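Local coordinates for protein putative NADPH-dependent oxidoreductase (Desulfitobacterium hafniense DCB-2, PDB 3DB2) that probably works as an NADPH-dependent oxidoreductase, pairing a Rossmann-fold nucleotide-binding domain with a GFO/IDH/MocA-type C-terminal domain, at residues 6-20 with 61-74. Numbering follows the deposited sequence.
Sequences VGVAAIGLGRWAYVM and LLAREDVEMVIITV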
loop_
_atom_site.group_PDB
_atom_site.type_symbol
_atom_site.label_atom_id
_atom_site.label_comp_id
_atom_site.label_asym_id
_atom_site.label_seq_id
_atom_site.Cartn_x
_atom_site.Cartn_y
_atom_site.Cartn_z
ATOM N N VAL C 6 16.455 -39.213 -4.239
ATOM C CA VAL C 6 17.702 -38.446 -4.190
ATOM C C VAL C 6 18.126 -38.419 -2.731
ATOM O O VAL C 6 17.267 -38.131 -1.894
ATOM C CB VAL C 6 17.575 -37.010 -4.731
ATOM C CG1 VAL C 6 18.756 -36.143 -4.299
ATOM C CG2 VAL C 6 17.478 -36.968 -6.247
ATOM N N GLY C 7 19.394 -38.689 -2.462
ATOM C CA GLY C 7 19.937 -38.665 -1.120
ATOM C C GLY C 7 20.282 -37.269 -0.638
ATOM O O GLY C 7 21.051 -36.546 -1.271
ATOM N N VAL C 8 19.736 -36.881 0.513
ATOM C CA VAL C 8 19.918 -35.507 0.984
ATOM C C VAL C 8 20.522 -35.483 2.370
ATOM O O VAL C 8 20.366 -36.448 3.136
ATOM C CB VAL C 8 18.586 -34.727 0.933
ATOM C CG1 VAL C 8 18.047 -34.781 -0.500
ATOM C CG2 VAL C 8 17.544 -35.251 1.893
ATOM N N ALA C 9 21.229 -34.413 2.677
ATOM C CA ALA C 9 21.795 -34.173 4.006
ATOM C C ALA C 9 21.321 -32.802 4.496
ATOM O O ALA C 9 21.349 -31.871 3.691
ATOM C CB ALA C 9 23.304 -34.164 4.087
ATOM N N ALA C 10 20.960 -32.735 5.763
ATOM C CA ALA C 10 20.519 -31.532 6.436
ATOM C C ALA C 10 21.735 -30.891 7.106
ATOM O O ALA C 10 22.404 -31.503 7.918
ATOM C CB ALA C 10 19.399 -31.747 7.452
ATOM N N ILE C 11 22.025 -29.661 6.731
ATOM C CA ILE C 11 23.065 -28.870 7.363
ATOM C C ILE C 11 22.485 -27.641 8.045
ATOM O O ILE C 11 21.894 -26.767 7.407
ATOM C CB ILE C 11 24.149 -28.519 6.328
ATOM C CG1 ILE C 11 24.887 -29.775 5.855
ATOM C CG2 ILE C 11 25.105 -27.495 6.890
ATOM C CD1 ILE C 11 25.578 -29.620 4.525
ATOM N N GLY C 12 22.646 -27.589 9.371
ATOM C CA GLY C 12 22.128 -26.465 10.160
ATOM C C GLY C 12 20.860 -26.991 10.819
ATOM O O GLY C 12 19.794 -27.141 10.210
ATOM N N LEU C 13 20.925 -27.370 12.097
ATOM C CA LEU C 13 19.770 -28.136 12.607
ATOM C C LEU C 13 19.016 -27.354 13.670
ATOM O O LEU C 13 18.695 -27.867 14.746
ATOM C CB LEU C 13 20.284 -29.479 13.086
ATOM C CG LEU C 13 21.127 -30.257 12.069
ATOM C CD1 LEU C 13 21.628 -31.545 12.694
ATOM C CD2 LEU C 13 20.323 -30.556 10.818
ATOM N N GLY C 14 18.721 -26.095 13.366
ATOM C CA GLY C 14 17.797 -25.251 14.087
ATOM C C GLY C 14 16.346 -25.595 13.821
ATOM O O GLY C 14 15.920 -26.568 13.220
ATOM N N ARG C 15 15.463 -24.753 14.316
ATOM C CA ARG C 15 14.022 -24.833 14.186
ATOM C C ARG C 15 13.607 -25.070 12.743
ATOM O O ARG C 15 12.905 -26.025 12.456
ATOM C CB ARG C 15 13.428 -23.504 14.712
ATOM N N TRP C 16 14.035 -24.190 11.846
ATOM C CA TRP C 16 13.619 -24.255 10.450
ATOM C C TRP C 16 14.073 -25.561 9.827
ATOM O O TRP C 16 13.362 -26.114 8.988
ATOM C CB TRP C 16 14.138 -23.030 9.661
ATOM C CG TRP C 16 13.448 -23.007 8.320
ATOM C CD1 TRP C 16 14.048 -23.166 7.102
ATOM C CD2 TRP C 16 12.043 -22.823 8.082
ATOM N NE1 TRP C 16 13.095 -23.089 6.116
ATOM C CE2 TRP C 16 11.862 -22.878 6.693
ATOM C CE3 TRP C 16 10.929 -22.613 8.910
ATOM C CZ2 TRP C 16 10.602 -22.732 6.111
ATOM C CZ3 TRP C 16 9.670 -22.467 8.341
ATOM C CH2 TRP C 16 9.543 -22.531 6.948
ATOM N N ALA C 17 15.218 -26.126 10.232
ATOM C CA ALA C 17 15.569 -27.439 9.704
ATOM C C ALA C 17 14.523 -28.504 9.918
ATOM O O ALA C 17 14.325 -29.405 9.108
ATOM C CB ALA C 17 16.874 -27.898 10.362
ATOM N N TYR C 18 13.832 -28.472 11.062
ATOM C CA TYR C 18 12.799 -29.435 11.393
ATOM C C TYR C 18 11.488 -29.161 10.634
ATOM O O TYR C 18 10.754 -30.036 10.190
ATOM C CB TYR C 18 12.537 -29.371 12.905
ATOM C CG TYR C 18 13.639 -29.924 13.781
ATOM C CD1 TYR C 18 14.837 -29.272 14.005
ATOM C CD2 TYR C 18 13.460 -31.158 14.386
ATOM C CE1 TYR C 18 15.830 -29.815 14.805
ATOM C CE2 TYR C 18 14.434 -31.710 15.191
ATOM C CZ TYR C 18 15.615 -31.040 15.405
ATOM O OH TYR C 18 16.552 -31.640 16.220
ATOM N N VAL C 19 11.133 -27.890 10.518
ATOM C CA VAL C 19 9.963 -27.553 9.692
ATOM C C VAL C 19 10.183 -28.072 8.279
ATOM O O VAL C 19 9.233 -28.649 7.741
ATOM C CB VAL C 19 9.704 -26.047 9.692
ATOM C CG1 VAL C 19 8.630 -25.601 8.702
ATOM C CG2 VAL C 19 9.289 -25.645 11.104
HETATM N N MSE C 20 11.399 -27.878 7.752
HETATM C CA MSE C 20 11.675 -28.351 6.391
HETATM C C MSE C 20 11.527 -29.863 6.331
HETATM O O MSE C 20 10.797 -30.369 5.475
HETATM C CB MSE C 20 13.047 -27.903 5.893
HETATM C CG MSE C 20 13.211 -26.434 5.505
HETATM SE SE MSE C 20 11.850 -25.769 4.252
HETATM C CE MSE C 20 12.389 -26.849 2.734
ATOM N N LEU C 61 30.493 -35.755 6.280
ATOM C CA LEU C 61 29.209 -35.691 5.550
ATOM C C LEU C 61 29.485 -35.719 4.058
ATOM O O LEU C 61 28.889 -36.469 3.277
ATOM C CB LEU C 61 28.455 -34.445 5.991
ATOM C CG LEU C 61 27.042 -34.167 5.487
ATOM C CD1 LEU C 61 26.289 -33.409 6.569
ATOM C CD2 LEU C 61 27.134 -33.408 4.177
ATOM N N LEU C 62 30.431 -34.894 3.614
ATOM C CA LEU C 62 30.642 -34.759 2.171
ATOM C C LEU C 62 31.239 -36.011 1.563
ATOM O O LEU C 62 31.090 -36.240 0.356
ATOM C CB LEU C 62 31.480 -33.505 1.953
ATOM C CG LEU C 62 30.765 -32.190 2.293
ATOM C CD1 LEU C 62 31.722 -31.011 2.297
ATOM C CD2 LEU C 62 29.618 -31.937 1.310
ATOM N N ALA C 63 31.864 -36.828 2.393
ATOM C CA ALA C 63 32.458 -38.091 1.934
ATOM C C ALA C 63 31.405 -39.142 1.618
ATOM O O ALA C 63 31.696 -40.136 0.944
ATOM C CB ALA C 63 33.435 -38.654 2.959
ATOM N N ARG C 64 30.168 -38.966 2.055
ATOM C CA ARG C 64 29.116 -39.892 1.676
ATOM C C ARG C 64 28.648 -39.747 0.236
ATOM O O ARG C 64 28.204 -38.681 -0.195
ATOM C CB ARG C 64 27.925 -39.659 2.598
ATOM C CG ARG C 64 28.275 -39.595 4.078
ATOM C CD ARG C 64 26.977 -39.621 4.861
ATOM N NE ARG C 64 27.170 -39.931 6.261
ATOM C CZ ARG C 64 26.916 -41.038 6.929
ATOM N NH1 ARG C 64 26.409 -42.110 6.348
ATOM N NH2 ARG C 64 27.196 -41.043 8.234
ATOM N N GLU C 65 28.748 -40.819 -0.541
ATOM C CA GLU C 65 28.475 -40.808 -1.965
ATOM C C GLU C 65 26.974 -40.818 -2.217
ATOM O O GLU C 65 26.524 -40.450 -3.300
ATOM C CB GLU C 65 29.209 -41.992 -2.621
ATOM C CG GLU C 65 30.698 -42.013 -2.262
ATOM C CD GLU C 65 31.610 -42.397 -3.411
ATOM O OE1 GLU C 65 31.104 -42.655 -4.526
ATOM O OE2 GLU C 65 32.851 -42.446 -3.194
ATOM N N ASP C 66 26.189 -41.217 -1.221
ATOM C CA ASP C 66 24.741 -41.243 -1.351
ATOM C C ASP C 66 24.173 -39.894 -0.900
ATOM O O ASP C 66 22.971 -39.652 -0.983
ATOM C CB ASP C 66 24.091 -42.418 -0.619
ATOM C CG ASP C 66 24.535 -42.632 0.806
ATOM O OD1 ASP C 66 25.534 -42.001 1.200
ATOM O OD2 ASP C 66 23.875 -43.436 1.511
ATOM N N VAL C 67 25.025 -38.975 -0.450
ATOM C CA VAL C 67 24.516 -37.598 -0.288
ATOM C C VAL C 67 24.664 -36.882 -1.634
ATOM O O VAL C 67 25.790 -36.596 -2.024
ATOM C CB VAL C 67 25.218 -36.834 0.833
ATOM C CG1 VAL C 67 24.947 -35.335 0.740
ATOM C CG2 VAL C 67 24.722 -37.371 2.162
ATOM N N GLU C 68 23.532 -36.651 -2.300
ATOM C CA GLU C 68 23.549 -36.015 -3.610
ATOM C C GLU C 68 23.265 -34.506 -3.501
ATOM O O GLU C 68 23.741 -33.737 -4.342
ATOM C CB GLU C 68 22.550 -36.672 -4.565
ATOM C CG GLU C 68 22.659 -38.189 -4.623
ATOM C CD GLU C 68 21.695 -38.792 -5.621
ATOM O OE1 GLU C 68 21.870 -38.505 -6.825
ATOM O OE2 GLU C 68 20.792 -39.547 -5.202
HETATM N N MSE C 69 22.479 -34.149 -2.501
HETATM C CA MSE C 69 22.022 -32.773 -2.330
HETATM C C MSE C 69 22.116 -32.411 -0.841
HETATM O O MSE C 69 21.782 -33.225 0.030
HETATM C CB MSE C 69 20.531 -32.648 -2.683
HETATM C CG MSE C 69 19.994 -31.220 -2.542
HETATM SE SE MSE C 69 18.052 -31.138 -2.297
HETATM C CE MSE C 69 17.521 -32.592 -3.435
ATOM N N VAL C 70 22.529 -31.188 -0.560
ATOM C CA VAL C 70 22.472 -30.673 0.807
ATOM C C VAL C 70 21.338 -29.648 0.936
ATOM O O VAL C 70 21.016 -28.902 0.021
ATOM C CB VAL C 70 23.788 -30.032 1.256
ATOM C CG1 VAL C 70 24.915 -31.069 1.296
ATOM C CG2 VAL C 70 24.197 -28.890 0.330
ATOM N N ILE C 71 20.767 -29.627 2.137
ATOM C CA ILE C 71 19.663 -28.726 2.500
ATOM C C ILE C 71 20.177 -27.822 3.608
ATOM O O ILE C 71 20.289 -28.229 4.774
ATOM C CB ILE C 71 18.446 -29.568 2.877
ATOM C CG1 ILE C 71 17.951 -30.416 1.678
ATOM C CG2 ILE C 71 17.323 -28.708 3.453
ATOM C CD1 ILE C 71 16.923 -31.442 2.029
ATOM N N ILE C 72 20.555 -26.600 3.255
ATOM C CA ILE C 72 21.295 -25.670 4.080
ATOM C C ILE C 72 20.366 -24.681 4.765
ATOM O O ILE C 72 19.767 -23.821 4.114
ATOM C CB ILE C 72 22.356 -24.908 3.247
ATOM C CG1 ILE C 72 23.334 -25.891 2.600
ATOM C CG2 ILE C 72 23.096 -23.832 4.029
ATOM C CD1 ILE C 72 24.256 -25.271 1.574
ATOM N N THR C 73 20.260 -24.810 6.070
ATOM C CA THR C 73 19.429 -23.966 6.919
ATOM C C THR C 73 20.278 -23.378 8.046
ATOM O O THR C 73 19.893 -23.456 9.207
ATOM C CB THR C 73 18.241 -24.740 7.504
ATOM O OG1 THR C 73 18.668 -25.938 8.145
ATOM C CG2 THR C 73 17.273 -25.269 6.432
ATOM N N VAL C 74 21.414 -22.833 7.682
ATOM C CA VAL C 74 22.381 -22.195 8.568
ATOM C C VAL C 74 22.173 -20.687 8.540
ATOM O O VAL C 74 21.420 -20.260 7.648
ATOM C CB VAL C 74 23.804 -22.548 8.125
ATOM C CG1 VAL C 74 23.997 -24.054 8.019
ATOM C CG2 VAL C 74 24.088 -21.865 6.786
HETATM O O HOH W 1 17.528 -24.409 11.010
#
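The indole of Trp-16 meets Thr-73 obliquely, its CD1 3.9 Å from the CG2 methyl; Val-19 CB lies over one ring face, offset toward the rim, and NE1 is hydrogen-bonded to Glu-96. The Glu-68 carboxylate takes the Gly-7 N-H at OE2, on the anti side, 34° out of plane, and forms a salt bridge with Arg-315 of helix 302-316. Glu-68 CG lies anti to its carbonyl carbon (chi1 -50°) and the chain runs on extended, which carries OE2 to Gly-7 N, while CB rests against Val-6 CG1. A leucine in its place would probably leave the Gly-7 N-H and the Arg-315 charge without their mate. Gly-7 O accepts from both Glu-68 N (2.7 Å) and Met-69 N. From there strands 6-11 and 69-72 run parallel as neighbours in the Rossmann sheet, with Ala-9 N to Met-69 O, Ile-71 N to Ala-9 O and Ile-11 N to Ile-71 O continuing the ladder. On one face Val-8 CG1 packs on the selenomethionine methyl CE of Met-69 (3.7 Å); on the other, Ile-11 CD1 touches Val-70 CG1 (3.6 Å) and Leu-61 closes over Ala-9. Past strand 6-11, the turn and the start of helix 15-24 are consistent with the dinucleotide-binding GxGxxA motif (Gly-12, Gly-14, Ala-17); here Thr-73 OG1 donates to Gly-12 O (2.6 Å) and a water links Ala-17 N to Thr-73 O.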